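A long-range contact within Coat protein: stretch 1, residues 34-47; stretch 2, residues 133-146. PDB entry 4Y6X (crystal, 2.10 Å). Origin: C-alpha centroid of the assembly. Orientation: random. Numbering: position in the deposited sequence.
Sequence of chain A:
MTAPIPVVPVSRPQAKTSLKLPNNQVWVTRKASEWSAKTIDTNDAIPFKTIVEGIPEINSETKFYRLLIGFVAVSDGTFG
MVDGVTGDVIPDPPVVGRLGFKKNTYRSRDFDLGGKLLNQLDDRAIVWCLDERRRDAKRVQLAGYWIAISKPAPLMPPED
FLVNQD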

ATOM      1  N   GLU A  34       9.298   3.746  -8.616  1.00 37.52           N
ATOM      2  CA  GLU A  34      10.443   4.241  -9.434  1.00 36.05           C
ATOM      3  C   GLU A  34       9.958   4.414 -10.862  1.00 33.14           C
ATOM      4  O   GLU A  34       9.087   3.698 -11.300  1.00 34.38           O
ATOM      5  CB  GLU A  34      11.636   3.277  -9.453  1.00 37.26           C
ATOM      6  N   TRP A  35      10.503   5.383 -11.581  1.00 31.49           N
ATOM      7  CA  TRP A  35      10.035   5.695 -12.908  1.00 28.61           C
ATOM      8  C   TRP A  35      10.906   4.974 -13.911  1.00 32.17           C
ATOM      9  O   TRP A  35      12.176   5.065 -13.876  1.00 30.20           O
ATOM     10  CB  TRP A  35      10.166   7.174 -13.188  1.00 29.00           C
ATOM     11  CG  TRP A  35       9.237   8.075 -12.474  1.00 28.63           C
ATOM     12  CD1 TRP A  35       8.495   7.806 -11.340  1.00 31.86           C
ATOM     13  CD2 TRP A  35       8.932   9.405 -12.837  1.00 27.10           C
ATOM     14  NE1 TRP A  35       7.765   8.910 -10.989  1.00 27.97           N
ATOM     15  CE2 TRP A  35       8.009   9.902 -11.888  1.00 31.18           C
ATOM     16  CE3 TRP A  35       9.363  10.247 -13.859  1.00 28.06           C
ATOM     17  CZ2 TRP A  35       7.519  11.216 -11.931  1.00 32.39           C
ATOM     18  CZ3 TRP A  35       8.883  11.551 -13.890  1.00 29.76           C
ATOM     19  CH2 TRP A  35       7.959  12.010 -12.942  1.00 30.25           C
ATOM     20  N   SER A  36      10.268   4.296 -14.842  1.00 30.35           N
ATOM     21  CA  SER A  36      11.011   3.656 -15.912  1.00 33.21           C
ATOM     22  C   SER A  36      11.362   4.643 -17.032  1.00 33.81           C
ATOM     23  O   SER A  36      10.748   5.690 -17.186  1.00 30.45           O
ATOM     24  CB  SER A  36      10.163   2.595 -16.536  1.00 33.09           C
ATOM     25  OG  SER A  36      10.066   1.512 -15.657  1.00 40.39           O
ATOM     26  N   ALA A  37      12.319   4.246 -17.844  1.00 33.50           N
ATOM     27  CA  ALA A  37      12.665   4.983 -19.032  1.00 38.37           C
ATOM     28  C   ALA A  37      11.450   5.082 -19.933  1.00 40.92           C
ATOM     29  O   ALA A  37      10.566   4.248 -19.866  1.00 40.39           O
ATOM     30  CB  ALA A  37      13.813   4.291 -19.738  1.00 38.61           C
ATOM     31  N   LYS A  38      11.379   6.095 -20.779  1.00 44.07           N
ATOM     32  CA  LYS A  38      10.274   6.108 -21.723  1.00 49.02           C
ATOM     33  C   LYS A  38      10.651   6.328 -23.187  1.00 49.35           C
ATOM     34  O   LYS A  38      11.721   6.817 -23.494  1.00 48.33           O
ATOM     35  CB  LYS A  38       9.194   7.050 -21.270  1.00 46.96           C
ATOM     36  CG  LYS A  38       9.571   8.486 -21.265  1.00 50.60           C
ATOM     37  CD  LYS A  38       8.323   9.284 -20.956  1.00 49.93           C
ATOM     38  CE  LYS A  38       8.646  10.754 -21.030  1.00 54.30           C
ATOM     39  NZ  LYS A  38       7.530  11.536 -20.445  1.00 58.10           N
ATOM     40  N   THR A  39       9.786   5.831 -24.066  1.00 59.25           N
ATOM     41  CA  THR A  39      10.024   5.814 -25.500  1.00 66.35           C
ATOM     42  C   THR A  39       9.238   6.937 -26.209  1.00 64.41           C
ATOM     43  O   THR A  39       9.631   7.346 -27.284  1.00 62.64           O
ATOM     44  CB  THR A  39       9.655   4.417 -26.081  1.00 64.20           C
ATOM     45  N   ILE A  40       8.146   7.408 -25.607  1.00 63.61           N
ATOM     46  CA  ILE A  40       7.296   8.463 -26.170  1.00 65.68           C
ATOM     47  C   ILE A  40       7.859   9.830 -25.786  1.00 66.53           C
ATOM     48  O   ILE A  40       8.610   9.962 -24.814  1.00 70.38           O
ATOM     49  CB  ILE A  40       5.845   8.381 -25.593  0.50 57.86           C
ATOM     50  CG1 ILE A  40       5.260   6.978 -25.730  0.50 54.71           C
ATOM     51  CG2 ILE A  40       4.911   9.364 -26.279  0.50 55.68           C
ATOM     52  N   ASP A  41       7.497  10.846 -26.557  1.00 68.47           N
ATOM     53  CA  ASP A  41       7.610  12.242 -26.099  1.00 79.03           C
ATOM     54  C   ASP A  41       6.322  12.688 -25.419  1.00 79.12           C
ATOM     55  O   ASP A  41       5.302  12.857 -26.082  1.00 94.50           O
ATOM     56  CB  ASP A  41       7.912  13.187 -27.267  1.00 83.82           C
ATOM     57  N   THR A  42       6.364  12.890 -24.110  1.00 78.56           N
ATOM     58  CA  THR A  42       5.209  13.420 -23.374  1.00 77.69           C
ATOM     59  C   THR A  42       5.631  14.098 -22.065  1.00 67.40           C
ATOM     60  O   THR A  42       6.823  14.113 -21.709  1.00 56.69           O
ATOM     61  CB  THR A  42       4.209  12.303 -23.003  1.00 81.26           C
ATOM     62  OG1 THR A  42       4.940  11.110 -22.664  1.00 86.73           O
ATOM     63  CG2 THR A  42       3.235  12.008 -24.150  1.00 78.92           C
ATOM     64  N   ASN A  43       4.625  14.665 -21.389  1.00 61.72           N
ATOM     65  CA  ASN A  43       4.713  15.101 -19.998  1.00 57.93           C
ATOM     66  C   ASN A  43       4.713  13.917 -19.043  1.00 46.11           C
ATOM     67  O   ASN A  43       4.073  12.905 -19.284  1.00 53.51           O
ATOM     68  CB  ASN A  43       3.530  16.031 -19.651  1.00 57.51           C
ATOM     69  CG  ASN A  43       3.556  17.342 -20.426  1.00 65.12           C
ATOM     70  OD1 ASN A  43       2.587  17.687 -21.112  1.00 63.35           O
ATOM     71  ND2 ASN A  43       4.669  18.078 -20.321  1.00 57.76           N
ATOM     72  N   ASP A  44       5.443  14.051 -17.948  1.00 39.54           N
ATOM     73  CA  ASP A  44       5.347  13.106 -16.837  1.00 35.89           C
ATOM     74  C   ASP A  44       4.321  13.604 -15.839  1.00 35.88           C
ATOM     75  O   ASP A  44       4.430  14.731 -15.357  1.00 36.37           O
ATOM     76  CB  ASP A  44       6.691  12.959 -16.147  1.00 39.77           C
ATOM     77  CG  ASP A  44       7.729  12.300 -17.050  1.00 42.97           C
ATOM     78  OD1 ASP A  44       7.370  11.220 -17.570  1.00 39.35           O
ATOM     79  OD2 ASP A  44       8.858  12.842 -17.208  1.00 37.54           O
ATOM     80  N   ALA A  45       3.293  12.807 -15.600  1.00 33.62           N
ATOM     81  CA  ALA A  45       2.170  13.191 -14.763  1.00 36.06           C
ATOM     82  C   ALA A  45       1.840  12.045 -13.842  1.00 37.58           C
ATOM     83  O   ALA A  45       1.784  10.920 -14.280  1.00 38.55           O
ATOM     84  CB  ALA A  45       0.952  13.498 -15.596  1.00 35.26           C
ATOM     85  N   ILE A  46       1.582  12.343 -12.582  1.00 35.87           N
ATOM     86  CA  ILE A  46       0.980  11.371 -11.684  1.00 34.81           C
ATOM     87  C   ILE A  46      -0.400  11.839 -11.224  1.00 32.07           C
ATOM     88  O   ILE A  46      -0.505  12.865 -10.537  1.00 30.70           O
ATOM     89  CB  ILE A  46       1.884  11.139 -10.493  1.00 39.31           C
ATOM     90  CG1 ILE A  46       3.227  10.667 -11.026  1.00 43.99           C
ATOM     91  CG2 ILE A  46       1.254  10.097  -9.561  1.00 44.39           C
ATOM     92  CD1 ILE A  46       4.247  10.486  -9.947  1.00 43.61           C
ATOM     93  N   PRO A  47      -1.473  11.101 -11.598  1.00 32.12           N
ATOM     94  CA  PRO A  47      -2.811  11.501 -11.195  1.00 33.50           C
ATOM     95  C   PRO A  47      -3.062  11.305  -9.717  1.00 34.89           C
ATOM     96  O   PRO A  47      -2.505  10.388  -9.109  1.00 29.65           O
ATOM     97  CB  PRO A  47      -3.732  10.572 -11.990  1.00 37.92           C
ATOM     98  CG  PRO A  47      -2.870   9.881 -12.982  1.00 39.51           C
ATOM     99  CD  PRO A  47      -1.490   9.875 -12.410  1.00 37.01           C
ATOM    100  N   ARG A 133      17.358  15.187 -20.432  1.00 41.43           N
ATOM    101  CA  ARG A 133      17.226  13.773 -20.026  1.00 43.54           C
ATOM    102  C   ARG A 133      15.779  13.334 -19.814  1.00 38.98           C
ATOM    103  O   ARG A 133      15.435  12.564 -18.860  1.00 37.72           O
ATOM    104  CB  ARG A 133      18.066  13.503 -18.777  1.00 46.81           C
ATOM    105  CG  ARG A 133      19.557  13.816 -18.984  1.00 51.54           C
ATOM    106  CD  ARG A 133      20.463  13.265 -17.877  1.00 58.80           C
ATOM    107  NE  ARG A 133      20.151  11.846 -17.615  1.00 73.63           N
ATOM    108  CZ  ARG A 133      20.615  11.106 -16.601  1.00 71.93           C
ATOM    109  NH1 ARG A 133      21.473  11.611 -15.725  1.00 59.46           N
ATOM    110  NH2 ARG A 133      20.211   9.840 -16.482  1.00 72.39           N
ATOM    111  N   ARG A 134      14.939  13.807 -20.726  1.00 35.08           N
ATOM    112  CA  ARG A 134      13.484  13.715 -20.572  1.00 40.60           C
ATOM    113  C   ARG A 134      12.926  12.299 -20.625  1.00 33.53           C
ATOM    114  O   ARG A 134      11.761  12.071 -20.285  1.00 30.73           O
ATOM    115  CB  ARG A 134      12.809  14.575 -21.631  1.00 43.01           C
ATOM    116  CG  ARG A 134      13.091  16.063 -21.450  1.00 50.09           C
ATOM    117  CD  ARG A 134      12.506  16.979 -22.536  1.00 49.58           C
ATOM    118  NE  ARG A 134      11.100  16.687 -22.742  1.00 54.57           N
ATOM    119  N   ARG A 135      13.753  11.349 -21.033  1.00 34.88           N
ATOM    120  CA  ARG A 135      13.326   9.949 -21.206  1.00 37.85           C
ATOM    121  C   ARG A 135      14.058   8.956 -20.306  1.00 34.16           C
ATOM    122  O   ARG A 135      13.729   7.766 -20.304  1.00 43.17           O
ATOM    123  CB  ARG A 135      13.570   9.540 -22.647  1.00 42.55           C
ATOM    124  CG  ARG A 135      12.663  10.278 -23.605  1.00 54.04           C
ATOM    125  CD  ARG A 135      12.907   9.858 -25.031  1.00 58.37           C
ATOM    126  NE  ARG A 135      12.064  10.685 -25.887  1.00 69.95           N
ATOM    127  CZ  ARG A 135      11.759  10.445 -27.165  1.00 73.09           C
ATOM    128  NH1 ARG A 135      12.222   9.372 -27.803  1.00 66.40           N
ATOM    129  NH2 ARG A 135      10.971  11.308 -27.809  1.00 69.92           N
ATOM    130  N   ASP A 136      15.020   9.439 -19.534  1.00 33.75           N
ATOM    131  CA  ASP A 136      15.831   8.567 -18.635  1.00 31.60           C
ATOM    132  C   ASP A 136      15.084   7.883 -17.522  1.00 29.80           C
ATOM    133  O   ASP A 136      14.119   8.427 -16.957  1.00 31.85           O
ATOM    134  CB  ASP A 136      16.960   9.378 -17.992  1.00 31.83           C
ATOM    135  N   ALA A 137      15.527   6.677 -17.186  1.00 28.44           N
ATOM    136  CA  ALA A 137      14.996   5.976 -16.056  1.00 31.78           C
ATOM    137  C   ALA A 137      15.391   6.779 -14.796  1.00 30.86           C
ATOM    138  O   ALA A 137      16.416   7.416 -14.764  1.00 31.73           O
ATOM    139  CB  ALA A 137      15.515   4.537 -15.981  1.00 33.97           C
ATOM    140  N   LYS A 138      14.497   6.798 -13.823  1.00 32.35           N
ATOM    141  CA  LYS A 138      14.678   7.523 -12.566  1.00 32.84           C
ATOM    142  C   LYS A 138      14.953   8.987 -12.770  1.00 29.37           C
ATOM    143  O   LYS A 138      15.614   9.600 -11.977  1.00 29.24           O
ATOM    144  CB  LYS A 138      15.789   6.871 -11.726  1.00 38.33           C
ATOM    145  CG  LYS A 138      15.546   5.360 -11.587  1.00 44.09           C
ATOM    146  CD  LYS A 138      16.555   4.695 -10.669  1.00 51.19           C
ATOM    147  CE  LYS A 138      16.205   3.238 -10.515  1.00 59.87           C
ATOM    148  NZ  LYS A 138      17.038   2.642  -9.446  1.00 71.12           N
ATOM    149  N   ARG A 139      14.434   9.554 -13.836  1.00 26.89           N
ATOM    150  CA  ARG A 139      14.709  10.936 -14.138  1.00 27.43           C
ATOM    151  C   ARG A 139      14.141  11.852 -13.042  1.00 26.44           C
ATOM    152  O   ARG A 139      14.700  12.930 -12.828  1.00 26.40           O
ATOM    153  CB  ARG A 139      14.161  11.357 -15.507  1.00 24.54           C
ATOM    154  CG  ARG A 139      12.691  11.024 -15.683  1.00 25.26           C
ATOM    155  CD  ARG A 139      12.268  11.150 -17.131  1.00 25.72           C
ATOM    156  NE  ARG A 139      10.887  10.745 -17.289  1.00 27.65           N
ATOM    157  CZ  ARG A 139      10.472   9.477 -17.325  1.00 28.04           C
ATOM    158  NH1 ARG A 139      11.340   8.479 -17.198  1.00 30.70           N
ATOM    159  NH2 ARG A 139       9.204   9.219 -17.488  1.00 27.40           N
ATOM    160  N   VAL A 140      13.074  11.427 -12.395  1.00 23.08           N
ATOM    161  CA  VAL A 140      12.578  12.012 -11.146  1.00 24.43           C
ATOM    162  C   VAL A 140      12.418  10.873 -10.104  1.00 23.39           C
ATOM    163  O   VAL A 140      11.888   9.811 -10.416  1.00 24.74           O
ATOM    164  CB  VAL A 140      11.213  12.634 -11.355  1.00 25.31           C
ATOM    165  CG1 VAL A 140      10.627  13.113 -10.044  1.00 29.65           C
ATOM    166  CG2 VAL A 140      11.295  13.774 -12.340  1.00 25.10           C
ATOM    167  N   GLN A 141      12.985  11.032  -8.944  1.00 22.60           N
ATOM    168  CA  GLN A 141      12.854  10.050  -7.874  1.00 24.34           C
ATOM    169  C   GLN A 141      12.056  10.698  -6.756  1.00 23.17           C
ATOM    170  O   GLN A 141      12.494  11.708  -6.195  1.00 19.55           O
ATOM    171  CB  GLN A 141      14.227   9.587  -7.366  1.00 26.63           C
ATOM    172  CG  GLN A 141      15.103   9.056  -8.486  1.00 32.00           C
ATOM    173  CD  GLN A 141      16.532   8.928  -8.032  1.00 33.41           C
ATOM    174  OE1 GLN A 141      16.800   8.387  -6.966  1.00 44.01           O
ATOM    175  NE2 GLN A 141      17.421   9.453  -8.791  1.00 35.76           N
ATOM    176  N   LEU A 142      10.903  10.121  -6.474  1.00 22.34           N
ATOM    177  CA  LEU A 142       9.961  10.645  -5.509  1.00 22.99           C
ATOM    178  C   LEU A 142      10.119   9.986  -4.169  1.00 23.72           C
ATOM    179  O   LEU A 142      10.285   8.802  -4.074  1.00 22.28           O
ATOM    180  CB  LEU A 142       8.540  10.390  -5.949  1.00 26.10           C
ATOM    181  CG  LEU A 142       8.135  11.374  -7.019  1.00 30.70           C
ATOM    182  CD1 LEU A 142       7.179  10.701  -7.954  1.00 39.06           C
ATOM    183  CD2 LEU A 142       7.526  12.605  -6.363  1.00 30.39           C
ATOM    184  N   ALA A 143      10.097  10.780  -3.126  1.00 21.20           N
ATOM    185  CA  ALA A 143       9.926  10.258  -1.762  1.00 21.73           C
ATOM    186  C   ALA A 143       8.542   9.708  -1.614  1.00 25.27           C
ATOM    187  O   ALA A 143       7.686   9.885  -2.525  1.00 28.78           O
ATOM    188  CB  ALA A 143      10.133  11.369  -0.790  1.00 23.53           C
ATOM    189  N   GLY A 144       8.252   9.068  -0.496  1.00 26.79           N
ATOM    190  CA  GLY A 144       6.848   8.731  -0.164  1.00 27.84           C
ATOM    191  C   GLY A 144       5.898   9.935  -0.282  1.00 26.44           C
ATOM    192  O   GLY A 144       6.299  11.074  -0.052  1.00 30.76           O
ATOM    193  N   TYR A 145       4.660   9.696  -0.678  1.00 26.84           N
ATOM    194  CA  TYR A 145       3.620  10.724  -0.700  1.00 27.71           C
ATOM    195  C   TYR A 145       3.063  10.836   0.691  1.00 27.43           C
ATOM    196  O   TYR A 145       2.881   9.799   1.354  1.00 24.40           O
ATOM    197  CB  TYR A 145       2.492  10.280  -1.569  1.00 29.05           C
ATOM    198  CG  TYR A 145       2.864   9.962  -2.995  1.00 32.04           C
ATOM    199  CD1 TYR A 145       3.388  10.919  -3.818  1.00 37.05           C
ATOM    200  CD2 TYR A 145       2.671   8.697  -3.504  1.00 30.77           C
ATOM    201  CE1 TYR A 145       3.710  10.625  -5.123  1.00 41.36           C
ATOM    202  CE2 TYR A 145       3.017   8.374  -4.784  1.00 34.18           C
ATOM    203  CZ  TYR A 145       3.523   9.347  -5.601  1.00 41.11           C
ATOM    204  OH  TYR A 145       3.819   9.035  -6.897  1.00 41.37           O
ATOM    205  N   TRP A 146       2.855  12.066   1.177  1.00 22.57           N
ATOM    206  CA  TRP A 146       2.246  12.266   2.501  1.00 21.85           C
ATOM    207  C   TRP A 146       0.973  13.074   2.282  1.00 24.03           C
ATOM    208  O   TRP A 146       1.023  14.059   1.602  1.00 21.77           O
ATOM    209  CB  TRP A 146       3.173  13.026   3.433  1.00 21.68           C
ATOM    210  CG  TRP A 146       4.245  12.205   3.874  1.00 23.60           C
ATOM    211  CD1 TRP A 146       5.447  12.058   3.276  1.00 25.11           C
ATOM    212  CD2 TRP A 146       4.249  11.324   4.996  1.00 22.27           C
ATOM    213  NE1 TRP A 146       6.212  11.146   3.961  1.00 25.47           N
ATOM    214  CE2 TRP A 146       5.514  10.700   5.036  1.00 24.87           C
ATOM    215  CE3 TRP A 146       3.342  11.049   6.002  1.00 26.95           C
ATOM    216  CZ2 TRP A 146       5.874   9.753   6.010  1.00 25.22           C
ATOM    217  CZ3 TRP A 146       3.695  10.106   6.992  1.00 26.76           C
ATOM    218  CH2 TRP A 146       4.959   9.501   6.993  1.00 28.70           C
TER
HETATM  219  O   HOH W   1      12.175   7.089 -10.203  1.00 29.13           O
HETATM  220  O   HOH W   2       8.217   6.191 -17.556  1.00 45.79           O
HETATM  221  O   HOH W   3       9.940  13.598 -19.339  1.00 53.23           O

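The centre of this contact is a slot in stretch 1 that the guanidinium of Arg 139 fills. One wall is the indole of Trp 35, whose CE3 lies 3.7 Å from Arg 139 CZ over one face of the guanidinium; the other is the aliphatic part of Lys 38, with CG over the opposite face. Trp 35 presents its edge here, so the flat cation is held between a ring edge and a methylene chain. Around its own rim the guanidinium is saturated by acceptors near its plane. Arg 139 NH2 and NE donate to Asp 44 OD1 (2.7 Å) and OD2 (2.9 Å), a two-pronged salt bridge, while NH1 donates to Ser 36 O at 2.9 Å and, within its own stretch, to Asp 136 O at 2.8 Å. A water completes the set, accepting from Arg 139 NH2 at 3.2 Å and donating to Ser 36 O at 2.6 Å. Lys 38 NZ stands 4.1 Å from Arg 139 NH2, and both bind the same oxygen, Asp 44 OD1, which accepts from Lys 38 NZ at 2.9 Å.

The CA-to-CB bond of Val 140 points toward stretch 1, and CB sits over one face of the Trp 35 six-membered ring, 3.7 Å from its centroid and 15° off the normal. Leu 142 CD1 comes within 3.6 Å of Trp 35 NE1 and equally close to Ile 46 CD1, bridging the two apolar side chains; Ile 46 CD1 also meets Tyr 145 OH at 3.4 Å.

Where side chains are small, the backbones close in. Ala 37 and Ala 137 bring their CA atoms to 3.9 Å, and this approach is flanked by two hydrogen bonds, Lys 138 N to Trp 35 O and Lys 38 N to Arg 135 O, both 2.9 Å.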